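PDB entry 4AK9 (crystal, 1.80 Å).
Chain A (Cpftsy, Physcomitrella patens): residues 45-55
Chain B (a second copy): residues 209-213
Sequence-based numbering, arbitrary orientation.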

ATOM      1  N   SER A  45       5.446  23.926 -11.360  1.00 32.80           N
ATOM      2  CA  SER A  45       4.918  22.720 -12.020  1.00 32.93           C
ATOM      3  C   SER A  45       5.494  21.469 -11.384  1.00 35.02           C
ATOM      4  O   SER A  45       4.752  20.583 -10.941  1.00 34.37           O
ATOM      5  N   GLU A  46       6.818  21.419 -11.295  1.00 32.78           N
ATOM      6  CA  GLU A  46       7.485  20.238 -10.761  1.00 37.60           C
ATOM      7  C   GLU A  46       7.073  19.902  -9.328  1.00 35.92           C
ATOM      8  O   GLU A  46       6.882  18.724  -9.004  1.00 31.82           O
ATOM      9  N   SER A  47       6.896  20.925  -8.497  1.00 37.19           N
ATOM     10  CA  SER A  47       6.414  20.761  -7.123  1.00 37.51           C
ATOM     11  C   SER A  47       4.980  20.228  -7.074  1.00 38.17           C
ATOM     12  O   SER A  47       4.649  19.342  -6.245  1.00 29.71           O
ATOM     13  N   ILE A  48       4.138  20.767  -7.950  1.00 30.70           N
ATOM     14  CA  ILE A  48       2.740  20.404  -8.002  1.00 34.87           C
ATOM     15  C   ILE A  48       2.620  18.955  -8.476  1.00 24.73           C
ATOM     16  O   ILE A  48       1.791  18.206  -7.958  1.00 28.58           O
ATOM     17  N   LEU A  49       3.468  18.550  -9.407  1.00 21.98           N
ATOM     18  CA  LEU A  49       3.354  17.218  -9.989  1.00 26.18           C
ATOM     19  C   LEU A  49       3.879  16.181  -8.995  1.00 27.03           C
ATOM     20  O   LEU A  49       3.391  15.055  -8.975  1.00 25.04           O
ATOM     21  N   ASP A  50       4.865  16.556  -8.188  1.00 26.39           N
ATOM     22  CA  ASP A  50       5.294  15.710  -7.067  1.00 29.67           C
ATOM     23  C   ASP A  50       4.140  15.477  -6.117  1.00 25.92           C
ATOM     24  O   ASP A  50       3.888  14.336  -5.714  1.00 25.07           O
ATOM     25  N   GLU A  51       3.451  16.544  -5.733  1.00 25.01           N
ATOM     26  CA  GLU A  51       2.278  16.437  -4.878  1.00 29.71           C
ATOM     27  C   GLU A  51       1.200  15.561  -5.511  1.00 26.31           C
ATOM     28  O   GLU A  51       0.568  14.753  -4.810  1.00 22.92           O
ATOM     29  N   LEU A  52       0.974  15.732  -6.814  1.00 22.19           N
ATOM     30  CA  LEU A  52       0.027  14.914  -7.570  1.00 22.46           C
ATOM     31  C   LEU A  52       0.398  13.427  -7.494  1.00 22.30           C
ATOM     32  O   LEU A  52      -0.470  12.567  -7.234  1.00 20.63           O
ATOM     33  N   GLU A  53       1.670  13.134  -7.714  1.00 20.68           N
ATOM     34  CA  GLU A  53       2.134  11.766  -7.704  1.00 22.76           C
ATOM     35  C   GLU A  53       1.921  11.152  -6.322  1.00 20.54           C
ATOM     36  O   GLU A  53       1.473   9.990  -6.230  1.00 18.64           O
ATOM     37  N   GLU A  54       2.184  11.926  -5.279  1.00 20.55           N
ATOM     38  CA  GLU A  54       1.928  11.484  -3.898  1.00 24.20           C
ATOM     39  C   GLU A  54       0.440  11.238  -3.617  1.00 24.65           C
ATOM     40  O   GLU A  54       0.107  10.315  -2.909  1.00 20.97           O
ATOM     41  N   VAL A  55      -0.465  12.014  -4.200  1.00 18.56           N
ATOM     42  CA  VAL A  55      -1.877  11.746  -4.032  1.00 19.57           C
ATOM     43  C   VAL A  55      -2.224  10.375  -4.636  1.00 19.98           C
ATOM     44  O   VAL A  55      -2.953   9.550  -4.023  1.00 22.05           O
TER
ATOM     45  N   GLY B 209      14.618  18.838  -2.486  1.00 27.07           N
ATOM     46  CA  GLY B 209      14.413  17.435  -2.803  1.00 26.31           C
ATOM     47  C   GLY B 209      13.218  17.256  -3.719  1.00 26.79           C
ATOM     48  O   GLY B 209      12.307  18.090  -3.732  1.00 28.34           O
ATOM     49  N   ARG B 210      13.227  16.163  -4.480  1.00 26.62           N
ATOM     50  CA  ARG B 210      12.099  15.850  -5.344  1.00 26.15           C
ATOM     51  C   ARG B 210      11.700  14.402  -5.129  1.00 29.94           C
ATOM     52  O   ARG B 210      12.469  13.591  -4.553  1.00 26.91           O
ATOM     53  N   LEU B 211      10.509  14.069  -5.602  1.00 23.75           N
ATOM     54  CA  LEU B 211      10.005  12.717  -5.470  1.00 27.64           C
ATOM     55  C   LEU B 211      10.919  11.759  -6.208  1.00 27.67           C
ATOM     56  O   LEU B 211      11.217  10.666  -5.722  1.00 34.40           O
ATOM     57  N   HIS B 212      11.362  12.167  -7.392  1.00 28.63           N
ATOM     58  CA  HIS B 212      12.315  11.388  -8.159  1.00 32.70           C
ATOM     59  C   HIS B 212      13.625  12.155  -8.313  1.00 41.64           C
ATOM     60  O   HIS B 212      13.671  13.222  -8.931  1.00 41.66           O
ATOM     61  N   THR B 213      14.678  11.599  -7.724  1.00 46.07           N
ATOM     62  CA  THR B 213      15.992  12.220  -7.789  1.00 47.82           C
ATOM     63  C   THR B 213      16.560  12.134  -9.193  1.00 43.08           C
ATOM     64  O   THR B 213      16.377  11.141  -9.904  1.00 48.48           O
TER

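The most striking feature of this contact is a very short hydrogen bond: NE2 of His B212 donates to OE2 of Glu A53 across only 2.4 Å, with a nearly straight N-H...acceptor angle of 163°. The carboxylate meets the imidazole at its edge, close to the ring plane, which is the approach expected when a ring nitrogen is the donor. The other carboxylate oxygen, OE1 of Glu A53, lies 3.3 Å from the same NE2 but at a poor angle, so the two oxygens are not equivalent partners; OE1 is satisfied elsewhere in the structure.

The pair illustrates a general way in which an acidic helix receives an irregular segment from a second copy of the same protein. Residues 45-55 of chain A form a regular helix, its backbone amides bonded to carbonyls four residues earlier, whereas residues 209-213 of chain B have no regular structure. A loop of this kind can have backbone NH groups free for outside acceptors, and side chains on one helix face can supply them. Here Glu A46, Asp A50 and Glu A53, spaced by four and three residues, all direct their CA-to-CB bonds toward the loop, while those of Ser A47 and Glu A51 point away.

Asp A50 is the centre of the arrangement, and CA of Asp A50 and CA of Leu B211 are 5.8 Å apart. With chi1 in the m well, it places OD2 where the backbone N of Leu B211 donates to it at 2.9 Å and 162°. The same oxygen forms a salt bridge with Arg B210, whose NE lies 3.2 Å from OD2; the hydrogen bond within that bridge is weak, at 122°. OD1 takes a different route: water 1 donates to it at 3.0 Å and accepts from the backbone N of His B212 at 2.7 Å. One carboxylate therefore reaches two successive loop amides, the first directly and the second through water.

Arg B210 starts sideways, but its m, m, m run of chi1 to chi3 brings the end of the chain nearer the helix. Its NH2 forms a second salt bridge, 3.1 Å from OE2 of Glu A46, and CB of Glu A46 lies over one face of the guanidinium. Glu A46, m at both chi1 and chi2, thus offers aliphatic cover as well as charge.

Leu B211 contributes the apolar part. Its CB points toward the helix, and the t, p rotamer spreads the two methyls among acidic side chains: CD2 is 3.3 Å from CD of Glu A53, and CD1 is 4.0 Å from OE2 of Glu A54. Glu A53 is extended, t at chi1 and chi2, so that it passes this leucine and still reaches the imidazole. His B212 and Glu A54 both leave their backbones sideways, with m at chi1, yet their ends approach the other chain. In all, 394 Å² is buried between the stretches, a compact patch in which charge, backbone amides and one leucine share the same few carboxylates.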

ATOM      1  CB  SER A  45       5.186  22.683 -13.519  1.00 32.48           C
ATOM      2  OG  SER A  45       4.319  21.736 -14.116  1.00 33.43           O
ATOM      3  CB  GLU A  46       9.000  20.344 -10.912  1.00 39.15           C
ATOM      4  CG  GLU A  46       9.458  20.338 -12.372  1.00 50.58           C
ATOM      5  CD  GLU A  46       9.229  18.996 -13.074  1.00 52.70           C
ATOM      6  OE1 GLU A  46       8.056  18.600 -13.297  1.00 51.33           O
ATOM      7  OE2 GLU A  46      10.235  18.329 -13.416  1.00 55.47           O
ATOM      8  CB  SER A  47       6.470  22.099  -6.366  1.00 40.00           C
ATOM      9  OG  SER A  47       7.817  22.499  -6.156  1.00 52.33           O
ATOM     10  CB  ILE A  48       1.944  21.346  -8.933  1.00 32.49           C
ATOM     11  CG1 ILE A  48       1.975  22.763  -8.378  1.00 40.69           C
ATOM     12  CG2 ILE A  48       0.504  20.897  -9.053  1.00 29.06           C
ATOM     13  CD1 ILE A  48       1.659  22.821  -6.922  1.00 40.96           C
ATOM     14  CB  LEU A  49       4.068  17.090 -11.335  1.00 28.34           C
ATOM     15  CG  LEU A  49       3.460  17.913 -12.484  1.00 32.16           C
ATOM     16  CD1 LEU A  49       4.242  17.715 -13.772  1.00 39.04           C
ATOM     17  CD2 LEU A  49       2.019  17.531 -12.692  1.00 35.90           C
ATOM     18  CB  ASP A  50       6.482  16.332  -6.307  1.00 30.79           C
ATOM     19  CG  ASP A  50       7.825  16.021  -6.966  1.00 30.83           C
ATOM     20  OD1 ASP A  50       7.831  15.424  -8.071  1.00 29.86           O
ATOM     21  OD2 ASP A  50       8.888  16.372  -6.390  1.00 30.11           O
ATOM     22  CB  GLU A  51       1.698  17.810  -4.534  1.00 31.63           C
ATOM     23  CG  GLU A  51       2.647  18.708  -3.752  1.00 45.11           C
ATOM     24  CD  GLU A  51       2.008  20.041  -3.367  1.00 55.10           C
ATOM     25  OE1 GLU A  51       0.852  20.025  -2.878  1.00 55.89           O
ATOM     26  OE2 GLU A  51       2.658  21.098  -3.565  1.00 61.68           O
ATOM     27  CB  LEU A  52       0.000  15.335  -9.049  1.00 24.35           C
ATOM     28  CG  LEU A  52      -0.864  14.456  -9.961  1.00 26.44           C
ATOM     29  CD1 LEU A  52      -2.280  14.496  -9.435  1.00 30.46           C
ATOM     30  CD2 LEU A  52      -0.822  14.952 -11.429  1.00 29.01           C
ATOM     31  CB  GLU A  53       3.584  11.678  -8.098  1.00 22.61           C
ATOM     32  CG  GLU A  53       3.940  10.339  -8.631  1.00 26.01           C
ATOM     33  CD  GLU A  53       5.286  10.313  -9.309  1.00 31.29           C
ATOM     34  OE1 GLU A  53       5.678  11.312  -9.989  1.00 30.60           O
ATOM     35  OE2 GLU A  53       5.962   9.280  -9.144  1.00 26.70           O
ATOM     36  CB  GLU A  54       2.550  12.443  -2.864  1.00 29.31           C
ATOM     37  CG  GLU A  54       4.081  12.514  -2.984  1.00 36.88           C
ATOM     38  CD  GLU A  54       4.811  12.397  -1.643  1.00 46.01           C
ATOM     39  OE1 GLU A  54       4.835  13.394  -0.872  1.00 52.11           O
ATOM     40  OE2 GLU A  54       5.367  11.301  -1.369  1.00 46.16           O
ATOM     41  CB  VAL A  55      -2.723  12.880  -4.639  1.00 22.76           C
ATOM     42  CG1 VAL A  55      -4.157  12.444  -4.729  1.00 25.77           C
ATOM     43  CG2 VAL A  55      -2.577  14.142  -3.754  1.00 23.82           C
TER
ATOM     44  CB  ARG B 210      12.448  16.089  -6.817  1.00 35.42           C
ATOM     45  CG  ARG B 210      12.831  17.540  -7.170  1.00 40.29           C
ATOM     46  CD  ARG B 210      11.620  18.429  -7.550  1.00 42.77           C
ATOM     47  NE  ARG B 210      10.729  17.873  -8.579  1.00 49.12           N
ATOM     48  CZ  ARG B 210      11.097  17.437  -9.791  1.00 51.95           C
ATOM     49  NH1 ARG B 210      12.368  17.446 -10.175  1.00 54.53           N
ATOM     50  NH2 ARG B 210      10.176  16.969 -10.631  1.00 46.04           N
ATOM     51  CB  LEU B 211       8.593  12.665  -6.036  1.00 25.67           C
ATOM     52  CG  LEU B 211       7.908  11.313  -5.943  1.00 30.94           C
ATOM     53  CD1 LEU B 211       7.894  10.839  -4.490  1.00 30.64           C
ATOM     54  CD2 LEU B 211       6.507  11.493  -6.447  1.00 28.07           C
ATOM     55  CB  HIS B 212      11.710  11.009  -9.509  1.00 38.57           C
ATOM     56  CG  HIS B 212      10.432  10.251  -9.377  1.00 32.67           C
ATOM     57  ND1 HIS B 212      10.384   8.952  -8.882  1.00 34.27           N
ATOM     58  CD2 HIS B 212       9.147  10.595  -9.633  1.00 28.24           C
ATOM     59  CE1 HIS B 212       9.135   8.539  -8.859  1.00 28.83           C
ATOM     60  NE2 HIS B 212       8.355   9.515  -9.315  1.00 31.82           N
ATOM     61  CB  THR B 213      17.000  11.582  -6.797  1.00 52.28           C
ATOM     62  OG1 THR B 213      18.236  12.319  -6.823  1.00 51.80           O
ATOM     63  CG2 THR B 213      17.266  10.113  -7.138  1.00 39.68           C
TER
HETATM   64  O   HOH W   1      10.330  14.039  -8.985  1.00 34.43           O